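Local coordinates for protein glucosamine--fructose-6-phosphate aminotransferase [isomerizing] (Francisella tularensis subsp. tularensis, PDB 3TBF) that probably makes glucosamine 6-phosphate from fructose 6-phosphate and glutamine, its C-terminal domain probably being the part that isomerises the sugar phosphate, at residues Leu237-Ile241 against Ala336-Thr341; Thr54-Val60 against Gly102-Ile108; Leu270-Lys275 against Glu298-Gly304; Lys78-Val82 against Asn186-Asp190. All blocks are in the same frame, centred on the assembly; numbering follows the deposited sequence.

Contact 1: residues Leu237-Ile241 against Ala336-Thr341; sequences LYYPI and APVVFT
P337 sits where L237, Y238 and I241 converge, so the first turns of helices 238-253 and 335-355 meet around a proline ring. The packing is tightest at Y238. With CG anti to its own carbonyl carbon (chi1 -52°), the tyrosine sends the far end of its ring across to the other helix. There the methyl group of A336 abuts the ring edge, near its plane, with A336 CB 3.2 Å from Y238 OH. I241 makes the second close approach. Its CD1 comes within 3.4 Å of P337 O and 3.7 Å of T341 OG1. Those two oxygens are already paired, T341 OG1 donating to P337 O at 2.9 Å in the carbonyl plane, so the isoleucine covers a polar pair that is already matched.

The rest is looser. L237 CD2 only grazes P337 CG at 3.9 Å, and I241 CG2 stays 4.4 Å from F340 CB. Even this side is buried, because other parts of the chain close over it. L237 leans on T71, Y74 and W75 of helix 63-80, while F167 of helix 165-184 packs on both I241 and T341. P284 and D286 lie against Y238 from a loop. The contact thus joins the helix after strand 229-234 to the last helix of the chain, 335-355, with helices reaching it from the first half of the chain.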
loop_
_atom_site.group_PDB
_atom_site.type_symbol
_atom_site.label_atom_id
_atom_site.label_comp_id
_atom_site.label_asym_id
_atom_site.label_seq_id
_atom_site.Cartn_x
_atom_site.Cartn_y
_atom_site.Cartn_z
ATOM N N LEU A 237 -10.694 -1.584 8.327
ATOM C CA LEU A 237 -11.473 -1.986 7.180
ATOM C C LEU A 237 -11.757 -0.842 6.196
ATOM O O LEU A 237 -11.919 -1.101 5.031
ATOM C CB LEU A 237 -12.836 -2.453 7.659
ATOM C CG LEU A 237 -13.014 -3.922 7.983
ATOM C CD1 LEU A 237 -14.290 -4.197 8.916
ATOM C CD2 LEU A 237 -13.096 -4.603 6.630
ATOM N N TYR A 238 -11.863 0.403 6.666
ATOM C CA TYR A 238 -12.384 1.507 5.840
ATOM C C TYR A 238 -11.265 2.232 5.114
ATOM O O TYR A 238 -11.517 3.123 4.278
ATOM C CB TYR A 238 -13.238 2.463 6.703
ATOM C CG TYR A 238 -14.264 1.650 7.438
ATOM C CD1 TYR A 238 -15.438 1.303 6.821
ATOM C CD2 TYR A 238 -14.017 1.133 8.702
ATOM C CE1 TYR A 238 -16.361 0.451 7.440
ATOM C CE2 TYR A 238 -14.938 0.297 9.349
ATOM C CZ TYR A 238 -16.099 -0.047 8.696
ATOM O OH TYR A 238 -17.017 -0.878 9.281
ATOM N N TYR A 239 -10.020 1.853 5.429
ATOM C CA TYR A 239 -8.893 2.378 4.710
ATOM C C TYR A 239 -8.989 1.929 3.264
ATOM O O TYR A 239 -9.066 2.780 2.376
ATOM C CB TYR A 239 -7.522 2.101 5.407
ATOM C CG TYR A 239 -6.294 2.364 4.545
ATOM C CD1 TYR A 239 -6.190 3.520 3.785
ATOM C CD2 TYR A 239 -5.248 1.444 4.479
ATOM C CE1 TYR A 239 -5.067 3.763 2.944
ATOM C CE2 TYR A 239 -4.119 1.672 3.645
ATOM C CZ TYR A 239 -4.045 2.835 2.881
ATOM O OH TYR A 239 -2.944 3.068 2.079
ATOM N N PRO A 240 -9.069 0.610 3.009
ATOM C CA PRO A 240 -9.240 0.180 1.623
ATOM C C PRO A 240 -10.504 0.723 0.985
ATOM O O PRO A 240 -10.578 0.867 -0.245
ATOM C CB PRO A 240 -9.303 -1.340 1.716
ATOM C CG PRO A 240 -8.786 -1.747 3.043
ATOM C CD PRO A 240 -8.828 -0.509 3.945
ATOM N N ILE A 241 -11.549 0.963 1.773
ATOM C CA ILE A 241 -12.752 1.549 1.206
ATOM C C ILE A 241 -12.445 2.987 0.750
ATOM O O ILE A 241 -12.903 3.412 -0.319
ATOM C CB ILE A 241 -13.907 1.504 2.221
ATOM C CG1 ILE A 241 -14.315 0.036 2.493
ATOM C CG2 ILE A 241 -15.148 2.393 1.807
ATOM C CD1 ILE A 241 -14.563 -0.773 1.309
ATOM N N ALA A 336 -20.804 -2.656 6.741
ATOM C CA ALA A 336 -20.455 -1.242 6.646
ATOM C C ALA A 336 -19.477 -0.960 5.544
ATOM O O ALA A 336 -19.618 0.030 4.848
ATOM C CB ALA A 336 -19.982 -0.661 8.006
ATOM N N PRO A 337 -18.498 -1.836 5.325
ATOM C CA PRO A 337 -17.600 -1.542 4.199
ATOM C C PRO A 337 -18.288 -1.429 2.833
ATOM O O PRO A 337 -17.932 -0.578 2.006
ATOM C CB PRO A 337 -16.642 -2.740 4.204
ATOM C CG PRO A 337 -16.601 -3.113 5.720
ATOM C CD PRO A 337 -18.054 -3.002 6.111
ATOM N N VAL A 338 -19.258 -2.300 2.591
ATOM C CA VAL A 338 -20.070 -2.232 1.394
ATOM C C VAL A 338 -20.956 -0.970 1.404
ATOM O O VAL A 338 -20.986 -0.245 0.434
ATOM C CB VAL A 338 -20.987 -3.469 1.265
ATOM C CG1 VAL A 338 -21.839 -3.349 -0.004
ATOM C CG2 VAL A 338 -20.186 -4.760 1.293
ATOM N N VAL A 339 -21.668 -0.717 2.498
ATOM C CA VAL A 339 -22.590 0.421 2.541
ATOM C C VAL A 339 -21.869 1.761 2.328
ATOM O O VAL A 339 -22.296 2.605 1.542
ATOM C CB VAL A 339 -23.416 0.425 3.796
ATOM C CG1 VAL A 339 -24.378 1.678 3.862
ATOM C CG2 VAL A 339 -24.262 -0.874 3.876
ATOM N N PHE A 340 -20.702 1.912 2.926
ATOM C CA PHE A 340 -20.037 3.190 2.850
ATOM C C PHE A 340 -19.443 3.384 1.475
ATOM O O PHE A 340 -19.100 4.524 1.161
ATOM C CB PHE A 340 -18.968 3.287 3.895
ATOM C CG PHE A 340 -19.461 3.752 5.196
ATOM C CD1 PHE A 340 -20.045 5.009 5.304
ATOM C CD2 PHE A 340 -19.297 2.988 6.326
ATOM C CE1 PHE A 340 -20.484 5.476 6.515
ATOM C CE2 PHE A 340 -19.736 3.442 7.524
ATOM C CZ PHE A 340 -20.347 4.689 7.631
ATOM N N THR A 341 -19.274 2.304 0.689
ATOM C CA THR A 341 -18.792 2.424 -0.684
ATOM C C THR A 341 -19.740 3.199 -1.580
ATOM O O THR A 341 -19.304 3.969 -2.434
ATOM C CB THR A 341 -18.501 1.045 -1.346
ATOM O OG1 THR A 341 -17.449 0.409 -0.640
ATOM C CG2 THR A 341 -17.971 1.176 -2.733
#

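Contact 2: residues Thr54-Val60 against Gly102-Ile108; sequences TKHICIV and GSLFVSI
K55 N donates an almost straight hydrogen bond (178° at the hydrogen) to G102 O at 2.6 Å, and H56 N makes a longer one to the same oxygen, so a single carbonyl receives two amides where the strands begin. From there the pairing is parallel: L104 N bonds to H56 O, C58 N to L104 O, V106 N to C58 O and V60 N to V106 O, all between 2.7 and 2.8 Å. The last bond, I108 N to V60 O, is weak, and so is the side-chain bond from H56 ND1 to S103 OG at 3.1 Å.

Packing follows on both faces. On the H56, C58 and V60 side, F105 holds CG anti to the backbone N (chi1 -176°), which carries its ring across to V60, with CE2 3.6 Å from V60 CG2. On the other face I59 runs alongside V106, its CG1 4.1 Å from V106 CB, while I57 CG2 meets V106 CG2 at 3.9 Å. Farther along, I59 CG2 is 3.5 Å from I108 CD1.

These are two inner strands of the five-stranded parallel sheet of the first SIS domain, an alpha/beta fold. Strand 84-88 pairs with 56-61 and strand 129-136 with 103-109. Helix 115-124 packs on V60 and F105, and helix 165-184 covers I57, L104 and I108.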
loop_
_atom_site.group_PDB
_atom_site.type_symbol
_atom_site.label_atom_id
_atom_site.label_comp_id
_atom_site.label_asym_id
_atom_site.label_seq_id
_atom_site.Cartn_x
_atom_site.Cartn_y
_atom_site.Cartn_z
ATOM N N THR A 54 -5.856 -25.509 3.943
ATOM C CA THR A 54 -5.434 -24.133 3.839
ATOM C C THR A 54 -5.000 -23.644 5.168
ATOM O O THR A 54 -5.729 -23.818 6.139
ATOM C CB THR A 54 -6.565 -23.248 3.367
ATOM O OG1 THR A 54 -6.871 -23.597 2.024
ATOM C CG2 THR A 54 -6.226 -21.746 3.481
ATOM N N LYS A 55 -3.797 -23.066 5.215
ATOM C CA LYS A 55 -3.261 -22.475 6.444
ATOM C C LYS A 55 -2.891 -21.010 6.260
ATOM O O LYS A 55 -2.607 -20.266 7.213
ATOM C CB LYS A 55 -2.039 -23.229 6.932
ATOM C CG LYS A 55 -1.996 -24.675 6.528
ATOM C CD LYS A 55 -1.828 -25.617 7.723
ATOM C CE LYS A 55 -3.181 -25.845 8.386
ATOM N NZ LYS A 55 -4.116 -26.711 7.568
ATOM N N HIS A 56 -2.884 -20.601 5.024
ATOM C CA HIS A 56 -2.575 -19.261 4.713
ATOM C C HIS A 56 -3.288 -18.932 3.437
ATOM O O HIS A 56 -3.387 -19.726 2.551
ATOM C CB HIS A 56 -1.065 -19.126 4.525
ATOM C CG HIS A 56 -0.626 -17.733 4.231
ATOM N ND1 HIS A 56 -0.609 -17.219 2.954
ATOM C CD2 HIS A 56 -0.167 -16.747 5.045
ATOM C CE1 HIS A 56 -0.186 -15.968 2.996
ATOM N NE2 HIS A 56 0.089 -15.655 4.251
ATOM N N ILE A 57 -3.774 -17.726 3.355
ATOM C CA ILE A 57 -4.493 -17.284 2.186
ATOM C C ILE A 57 -3.744 -16.152 1.531
ATOM O O ILE A 57 -3.483 -15.158 2.177
ATOM C CB ILE A 57 -5.871 -16.794 2.565
ATOM C CG1 ILE A 57 -6.706 -17.950 3.032
ATOM C CG2 ILE A 57 -6.527 -16.131 1.388
ATOM C CD1 ILE A 57 -7.898 -17.493 3.703
ATOM N N CYS A 58 -3.485 -16.313 0.225
ATOM C CA CYS A 58 -2.686 -15.393 -0.579
ATOM C C CYS A 58 -3.576 -14.768 -1.628
ATOM O O CYS A 58 -3.941 -15.421 -2.612
ATOM C CB CYS A 58 -1.543 -16.169 -1.284
ATOM S SG CYS A 58 0.063 -15.336 -1.357
ATOM N N ILE A 59 -3.946 -13.509 -1.446
ATOM C CA ILE A 59 -4.895 -12.860 -2.380
ATOM C C ILE A 59 -4.058 -12.041 -3.363
ATOM O O ILE A 59 -3.228 -11.231 -2.951
ATOM C CB ILE A 59 -5.881 -11.977 -1.692
ATOM C CG1 ILE A 59 -6.762 -12.771 -0.728
ATOM C CG2 ILE A 59 -6.829 -11.314 -2.691
ATOM C CD1 ILE A 59 -7.756 -11.883 0.069
ATOM N N VAL A 60 -4.268 -12.296 -4.652
ATOM C CA VAL A 60 -3.620 -11.595 -5.730
ATOM C C VAL A 60 -4.639 -10.941 -6.653
ATOM O O VAL A 60 -5.587 -11.580 -7.099
ATOM C CB VAL A 60 -2.764 -12.569 -6.560
ATOM C CG1 VAL A 60 -2.117 -11.861 -7.774
ATOM C CG2 VAL A 60 -1.700 -13.189 -5.651
ATOM N N GLY A 102 0.819 -24.762 2.890
ATOM C CA GLY A 102 -0.627 -24.707 3.081
ATOM C C GLY A 102 -1.287 -23.416 2.608
ATOM O O GLY A 102 -2.358 -23.041 3.088
ATOM N N SER A 103 -0.639 -22.766 1.645
ATOM C CA SER A 103 -1.097 -21.507 1.116
ATOM C C SER A 103 -2.136 -21.709 0.032
ATOM O O SER A 103 -1.909 -22.486 -0.891
ATOM C CB SER A 103 0.068 -20.746 0.518
ATOM O OG SER A 103 0.419 -19.706 1.372
ATOM N N LEU A 104 -3.244 -20.986 0.127
ATOM C CA LEU A 104 -4.266 -21.004 -0.910
ATOM C C LEU A 104 -4.094 -19.755 -1.732
ATOM O O LEU A 104 -3.981 -18.668 -1.180
ATOM C CB LEU A 104 -5.660 -21.013 -0.272
ATOM C CG LEU A 104 -6.854 -21.011 -1.204
ATOM C CD1 LEU A 104 -6.894 -22.358 -1.942
ATOM C CD2 LEU A 104 -8.136 -20.691 -0.445
ATOM N N PHE A 105 -4.005 -19.921 -3.035
ATOM C CA PHE A 105 -3.895 -18.824 -3.972
ATOM C C PHE A 105 -5.313 -18.378 -4.364
ATOM O O PHE A 105 -6.090 -19.130 -4.916
ATOM C CB PHE A 105 -3.088 -19.265 -5.207
ATOM C CG PHE A 105 -2.849 -18.168 -6.193
ATOM C CD1 PHE A 105 -3.824 -17.817 -7.124
ATOM C CD2 PHE A 105 -1.682 -17.450 -6.180
ATOM C CE1 PHE A 105 -3.610 -16.771 -8.034
ATOM C CE2 PHE A 105 -1.454 -16.427 -7.112
ATOM C CZ PHE A 105 -2.439 -16.077 -8.014
ATOM N N VAL A 106 -5.674 -17.160 -3.997
ATOM C CA VAL A 106 -6.978 -16.605 -4.284
ATOM C C VAL A 106 -6.772 -15.437 -5.223
ATOM O O VAL A 106 -6.020 -14.505 -4.905
ATOM C CB VAL A 106 -7.631 -16.088 -3.045
ATOM C CG1 VAL A 106 -8.968 -15.336 -3.388
ATOM C CG2 VAL A 106 -7.863 -17.210 -2.086
ATOM N N SER A 107 -7.380 -15.503 -6.406
ATOM C CA SER A 107 -7.394 -14.365 -7.296
ATOM C C SER A 107 -8.793 -13.714 -7.357
ATOM O O SER A 107 -9.826 -14.323 -7.069
ATOM C CB SER A 107 -6.930 -14.782 -8.670
ATOM O OG SER A 107 -7.764 -15.747 -9.221
ATOM N N ILE A 108 -8.813 -12.419 -7.595
ATOM C CA ILE A 108 -10.067 -11.726 -7.693
ATOM C C ILE A 108 -10.080 -11.005 -9.019
ATOM O O ILE A 108 -9.154 -10.278 -9.315
ATOM C CB ILE A 108 -10.214 -10.699 -6.579
ATOM C CG1 ILE A 108 -10.000 -11.348 -5.190
ATOM C CG2 ILE A 108 -11.609 -10.072 -6.647
ATOM C CD1 ILE A 108 -9.961 -10.361 -4.044
#

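Contact 3: residues Leu270-Lys275 against Glu298-Gly304; sequences LALVDK and EVHARGG
The carbonyl oxygen of L270, on the side of the turn that meets R302, accepts V273 N at 3.1 Å, the bond that closes a type I beta turn from L270 to V273. R302 NH1 lies near the same oxygen, 3.4 Å from L270 O. R302 follows the last turn of helix 289-301. Its chain bends at chi2 (-89°) and crosses L270 at about a right angle, which lays the guanidinium flat against the leucine: L270 CB stands 3.6 Å above one face, offset toward the rim. Past it, L270 CD1 touches V299 CG2 at 4.0 Å, so the leucine is held between the aliphatic flank of the helix and the arginine.

V273 fills the next position. Its CG1, anti to the backbone N, points at the chain beyond the helix and lies 3.6 Å from G304 CA and 3.9 Å from R302 CB. Farther on the backbones themselves come together. D274 O and G303 O, two acceptors, are 3.2 Å apart, while the CA-H of K275 is directed almost straight (173°) at G303 O, with K275 CA at 3.1 Å.

The turn lies in the loop between strands 256-261 and 278-283 of the second SIS domain, and from its outer side A271 and L272 pack on Y254 and H256 of the second subunit. The chemistry is that of a charged group lent to apolar packing: the guanidinium covers the buried L270 with its face, the CA-H of K275 meets G303 O, and the exposed charge of R302 probably stays partly solvated.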
loop_
_atom_site.group_PDB
_atom_site.type_symbol
_atom_site.label_atom_id
_atom_site.label_comp_id
_atom_site.label_asym_id
_atom_site.label_seq_id
_atom_site.Cartn_x
_atom_site.Cartn_y
_atom_site.Cartn_z
ATOM N N LEU A 270 -0.501 15.798 6.059
ATOM C CA LEU A 270 -0.846 17.069 6.701
ATOM C C LEU A 270 -0.269 18.220 5.878
ATOM O O LEU A 270 -0.937 19.219 5.658
ATOM C CB LEU A 270 -0.349 17.143 8.142
ATOM C CG LEU A 270 -1.385 16.959 9.255
ATOM C CD1 LEU A 270 -2.825 17.088 8.729
ATOM C CD2 LEU A 270 -1.190 15.646 9.975
ATOM N N ALA A 271 0.954 18.044 5.378
ATOM C CA ALA A 271 1.600 19.063 4.550
ATOM C C ALA A 271 0.723 19.562 3.391
ATOM O O ALA A 271 0.673 20.751 3.109
ATOM C CB ALA A 271 2.948 18.543 4.019
ATOM N N LEU A 272 0.032 18.641 2.728
ATOM C CA LEU A 272 -0.776 18.954 1.538
ATOM C C LEU A 272 -2.087 19.713 1.816
ATOM O O LEU A 272 -2.642 20.386 0.924
ATOM C CB LEU A 272 -1.108 17.657 0.790
ATOM C CG LEU A 272 0.057 16.854 0.213
ATOM C CD1 LEU A 272 -0.505 15.700 -0.626
ATOM C CD2 LEU A 272 0.977 17.755 -0.621
ATOM N N VAL A 273 -2.566 19.593 3.046
ATOM C CA VAL A 273 -3.865 20.148 3.407
ATOM C C VAL A 273 -3.783 21.642 3.592
ATOM O O VAL A 273 -3.028 22.107 4.418
ATOM C CB VAL A 273 -4.430 19.586 4.747
ATOM C CG1 VAL A 273 -5.790 20.202 5.020
ATOM C CG2 VAL A 273 -4.508 18.086 4.734
ATOM N N ASP A 274 -4.576 22.377 2.831
ATOM C CA ASP A 274 -4.840 23.777 3.123
ATOM C C ASP A 274 -6.352 24.028 2.988
ATOM O O ASP A 274 -7.138 23.068 2.927
ATOM C CB ASP A 274 -4.019 24.676 2.199
ATOM C CG ASP A 274 -4.362 24.493 0.732
ATOM O OD1 ASP A 274 -5.204 23.632 0.420
ATOM O OD2 ASP A 274 -3.797 25.214 -0.119
ATOM N N LYS A 275 -6.755 25.300 2.919
ATOM C CA LYS A 275 -8.179 25.669 2.852
ATOM C C LYS A 275 -8.844 25.293 1.535
ATOM O O LYS A 275 -10.058 25.158 1.497
ATOM C CB LYS A 275 -8.399 27.167 3.128
ATOM C CG LYS A 275 -7.703 28.101 2.115
ATOM C CD LYS A 275 -8.330 29.518 2.049
ATOM C CE LYS A 275 -7.604 30.402 0.997
ATOM N NZ LYS A 275 -8.378 31.625 0.609
ATOM N N GLU A 298 -6.881 16.984 13.626
ATOM C CA GLU A 298 -5.587 17.415 13.085
ATOM C C GLU A 298 -5.858 18.037 11.717
ATOM O O GLU A 298 -5.417 19.166 11.443
ATOM C CB GLU A 298 -4.575 16.254 12.941
ATOM C CG GLU A 298 -4.094 15.578 14.257
ATOM C CD GLU A 298 -2.780 14.703 14.081
ATOM O OE1 GLU A 298 -1.659 15.286 14.114
ATOM O OE2 GLU A 298 -2.869 13.436 13.930
ATOM N N VAL A 299 -6.619 17.324 10.876
ATOM C CA VAL A 299 -6.863 17.795 9.508
ATOM C C VAL A 299 -7.680 19.081 9.504
ATOM O O VAL A 299 -7.396 19.999 8.744
ATOM C CB VAL A 299 -7.553 16.704 8.614
ATOM C CG1 VAL A 299 -8.290 17.345 7.431
ATOM C CG2 VAL A 299 -6.530 15.727 8.119
ATOM N N HIS A 300 -8.704 19.129 10.352
ATOM C CA HIS A 300 -9.524 20.328 10.476
ATOM C C HIS A 300 -8.682 21.513 10.901
ATOM O O HIS A 300 -8.805 22.612 10.381
ATOM C CB HIS A 300 -10.623 20.154 11.509
ATOM C CG HIS A 300 -11.585 21.308 11.530
ATOM N ND1 HIS A 300 -11.671 22.198 12.585
ATOM C CD2 HIS A 300 -12.445 21.755 10.582
ATOM C CE1 HIS A 300 -12.581 23.112 12.300
ATOM N NE2 HIS A 300 -13.059 22.871 11.089
ATOM N N ALA A 301 -7.779 21.255 11.825
ATOM C CA ALA A 301 -6.826 22.275 12.246
ATOM C C ALA A 301 -6.077 22.954 11.085
ATOM O O ALA A 301 -5.657 24.103 11.255
ATOM C CB ALA A 301 -5.852 21.711 13.276
ATOM N N ARG A 302 -5.934 22.304 9.913
ATOM C CA ARG A 302 -5.211 22.953 8.789
ATOM C C ARG A 302 -6.116 23.632 7.753
ATOM O O ARG A 302 -5.652 24.052 6.696
ATOM C CB ARG A 302 -4.257 21.979 8.072
ATOM C CG ARG A 302 -3.305 21.190 8.962
ATOM C CD ARG A 302 -2.037 21.949 9.178
ATOM N NE ARG A 302 -1.076 21.233 10.024
ATOM C CZ ARG A 302 0.079 20.703 9.607
ATOM N NH1 ARG A 302 0.457 20.771 8.327
ATOM N NH2 ARG A 302 0.877 20.094 10.486
ATOM N N GLY A 303 -7.400 23.745 8.038
ATOM C CA GLY A 303 -8.336 24.336 7.069
ATOM C C GLY A 303 -8.876 23.406 5.989
ATOM O O GLY A 303 -9.475 23.861 4.997
ATOM N N GLY A 304 -8.694 22.101 6.167
ATOM C CA GLY A 304 -9.285 21.129 5.240
ATOM C C GLY A 304 -10.787 21.240 5.232
ATOM O O GLY A 304 -11.404 21.490 6.269
#

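Contact 4: residues Lys78-Val82 against Asn186-Asp190; sequences KYAKV and NSLTD
The ring of Y79 has K78 CG over one face, 3.9 Å above the plane and offset toward the rim, while L188 CD1 approaches it obliquely and comes to 4.2 Å from Y79 CB. L188 follows the Schellman motif that ends helix 165-184, with N186 as the C-prime residue, S187 N bonded to A182 O and N186 N to K183 O. Y196 meets the tyrosine ring edge-to-face, and F334 joins it with the planes at about 35°. The hydroxyl bonds to D333, which also forms a salt bridge with K78, so the polar end of the tyrosine is turned away from this contact.

The two helix ends lie side by side at S187 and A80, where K81, with positive phi, leaves the helical path of helix 63-80. S187 OG lies anti to its own carbonyl carbon (chi1 -41°), which brings it to A80 O. It donates there at 2.7 Å from above the carbonyl plane, 55° out of it. S187 CB lies 3.4 Å from Y79 O, and L188 CG is 3.6 Å from the same oxygen, so aliphatic carbon lies against this carbonyl, which still takes a weak bond from a water.

L188 also packs on I193 and Y196 of helix 190-201, which T189 begins as its N-cap. On the other flank K81 reaches toward the second subunit, packing on its V98. The contact therefore links the C-terminal ends of helices 63-80 and 165-184 close to the subunit interface. The water completes it, donating to S187 O at 3.0 Å and, weakly, to Y79 O at 3.3 Å.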
loop_
_atom_site.group_PDB
_atom_site.type_symbol
_atom_site.label_atom_id
_atom_site.label_comp_id
_atom_site.label_asym_id
_atom_site.label_seq_id
_atom_site.Cartn_x
_atom_site.Cartn_y
_atom_site.Cartn_z
ATOM N N LYS A 78 -9.564 -11.700 11.337
ATOM C CA LYS A 78 -10.332 -11.487 12.533
ATOM C C LYS A 78 -11.360 -12.582 12.801
ATOM O O LYS A 78 -11.470 -13.022 13.934
ATOM C CB LYS A 78 -11.081 -10.141 12.441
ATOM C CG LYS A 78 -12.044 -9.879 13.586
ATOM C CD LYS A 78 -12.498 -8.394 13.645
ATOM C CE LYS A 78 -13.488 -8.206 14.778
ATOM N NZ LYS A 78 -13.980 -6.806 14.873
ATOM N N TYR A 79 -12.130 -12.981 11.776
ATOM C CA TYR A 79 -13.217 -13.930 11.925
ATOM C C TYR A 79 -12.852 -15.358 11.614
ATOM O O TYR A 79 -13.204 -16.229 12.365
ATOM C CB TYR A 79 -14.408 -13.522 11.055
ATOM C CG TYR A 79 -15.079 -12.276 11.525
ATOM C CD1 TYR A 79 -15.981 -12.293 12.585
ATOM C CD2 TYR A 79 -14.803 -11.062 10.951
ATOM C CE1 TYR A 79 -16.609 -11.113 13.049
ATOM C CE2 TYR A 79 -15.409 -9.888 11.401
ATOM C CZ TYR A 79 -16.313 -9.921 12.440
ATOM O OH TYR A 79 -16.901 -8.755 12.831
ATOM N N ALA A 80 -12.188 -15.626 10.510
ATOM C CA ALA A 80 -11.711 -16.994 10.208
ATOM C C ALA A 80 -10.412 -17.372 10.899
ATOM O O ALA A 80 -10.054 -18.540 10.926
ATOM C CB ALA A 80 -11.558 -17.183 8.747
ATOM N N LYS A 81 -9.674 -16.381 11.391
ATOM C CA LYS A 81 -8.374 -16.587 11.991
ATOM C C LYS A 81 -7.375 -17.346 11.129
ATOM O O LYS A 81 -6.559 -18.114 11.632
ATOM C CB LYS A 81 -8.528 -17.288 13.323
ATOM C CG LYS A 81 -9.616 -16.686 14.149
ATOM C CD LYS A 81 -9.179 -16.266 15.495
ATOM C CE LYS A 81 -10.057 -15.105 15.963
ATOM N NZ LYS A 81 -9.345 -13.748 16.102
ATOM N N VAL A 82 -7.409 -17.109 9.829
ATOM C CA VAL A 82 -6.403 -17.632 8.947
ATOM C C VAL A 82 -5.524 -16.467 8.509
ATOM O O VAL A 82 -6.020 -15.417 8.185
ATOM C CB VAL A 82 -7.042 -18.319 7.766
ATOM C CG1 VAL A 82 -5.994 -18.962 6.852
ATOM C CG2 VAL A 82 -7.979 -19.376 8.304
ATOM N N ASN A 186 -13.643 -24.106 12.611
ATOM C CA ASN A 186 -14.141 -23.902 13.974
ATOM C C ASN A 186 -13.724 -22.599 14.608
ATOM O O ASN A 186 -13.684 -22.502 15.803
ATOM C CB ASN A 186 -13.722 -25.096 14.851
ATOM C CG ASN A 186 -14.246 -26.426 14.286
ATOM O OD1 ASN A 186 -13.472 -27.325 13.935
ATOM N ND2 ASN A 186 -15.576 -26.517 14.140
ATOM N N SER A 187 -13.462 -21.583 13.797
ATOM C CA SER A 187 -13.044 -20.275 14.320
ATOM C C SER A 187 -14.236 -19.531 14.917
ATOM O O SER A 187 -14.033 -18.607 15.709
ATOM C CB SER A 187 -12.412 -19.428 13.208
ATOM O OG SER A 187 -11.574 -20.223 12.368
ATOM N N LEU A 188 -15.456 -19.926 14.542
ATOM C CA LEU A 188 -16.685 -19.287 15.037
ATOM C C LEU A 188 -17.756 -20.307 15.466
ATOM O O LEU A 188 -17.841 -21.409 14.907
ATOM C CB LEU A 188 -17.297 -18.372 13.963
ATOM C CG LEU A 188 -16.509 -17.111 13.560
ATOM C CD1 LEU A 188 -17.247 -16.352 12.418
ATOM C CD2 LEU A 188 -16.230 -16.200 14.729
ATOM N N THR A 189 -18.585 -19.947 16.449
ATOM C CA THR A 189 -19.692 -20.846 16.855
ATOM C C THR A 189 -20.824 -20.786 15.832
ATOM O O THR A 189 -20.940 -19.825 15.102
ATOM C CB THR A 189 -20.315 -20.475 18.206
ATOM O OG1 THR A 189 -21.107 -19.288 18.064
ATOM C CG2 THR A 189 -19.253 -20.290 19.250
ATOM N N ASP A 190 -21.668 -21.804 15.798
ATOM C CA ASP A 190 -22.704 -21.871 14.784
ATOM C C ASP A 190 -23.621 -20.648 14.963
ATOM O O ASP A 190 -24.151 -20.099 14.030
ATOM C CB ASP A 190 -23.447 -23.214 14.857
ATOM C CG ASP A 190 -22.603 -24.419 14.322
ATOM O OD1 ASP A 190 -21.553 -24.233 13.661
ATOM O OD2 ASP A 190 -23.002 -25.584 14.564
HETATM O O HOH W 1 -13.027 -15.777 15.648
#

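In the fold
From the N terminus, contact 2 opens at strand 56-61 and contact 4 at the end of helix 63-80. Contact 2 closes at strand 103-109 and contact 4 only at residues 186-190, so their loops cross. They also touch, V82 packing on K55, H56 and I57, which sets a residue just past the helix against the start of inner strand 56-61. Contact 1 opens later, at helix 238-253, and closes on helix 335-355, spanning most of the second SIS domain. Contact 3 falls wholly within that span, its centre about 23 Å from that of contact 1. Contacts 3 and 4, about 40 Å apart between centres, both reach the second subunit.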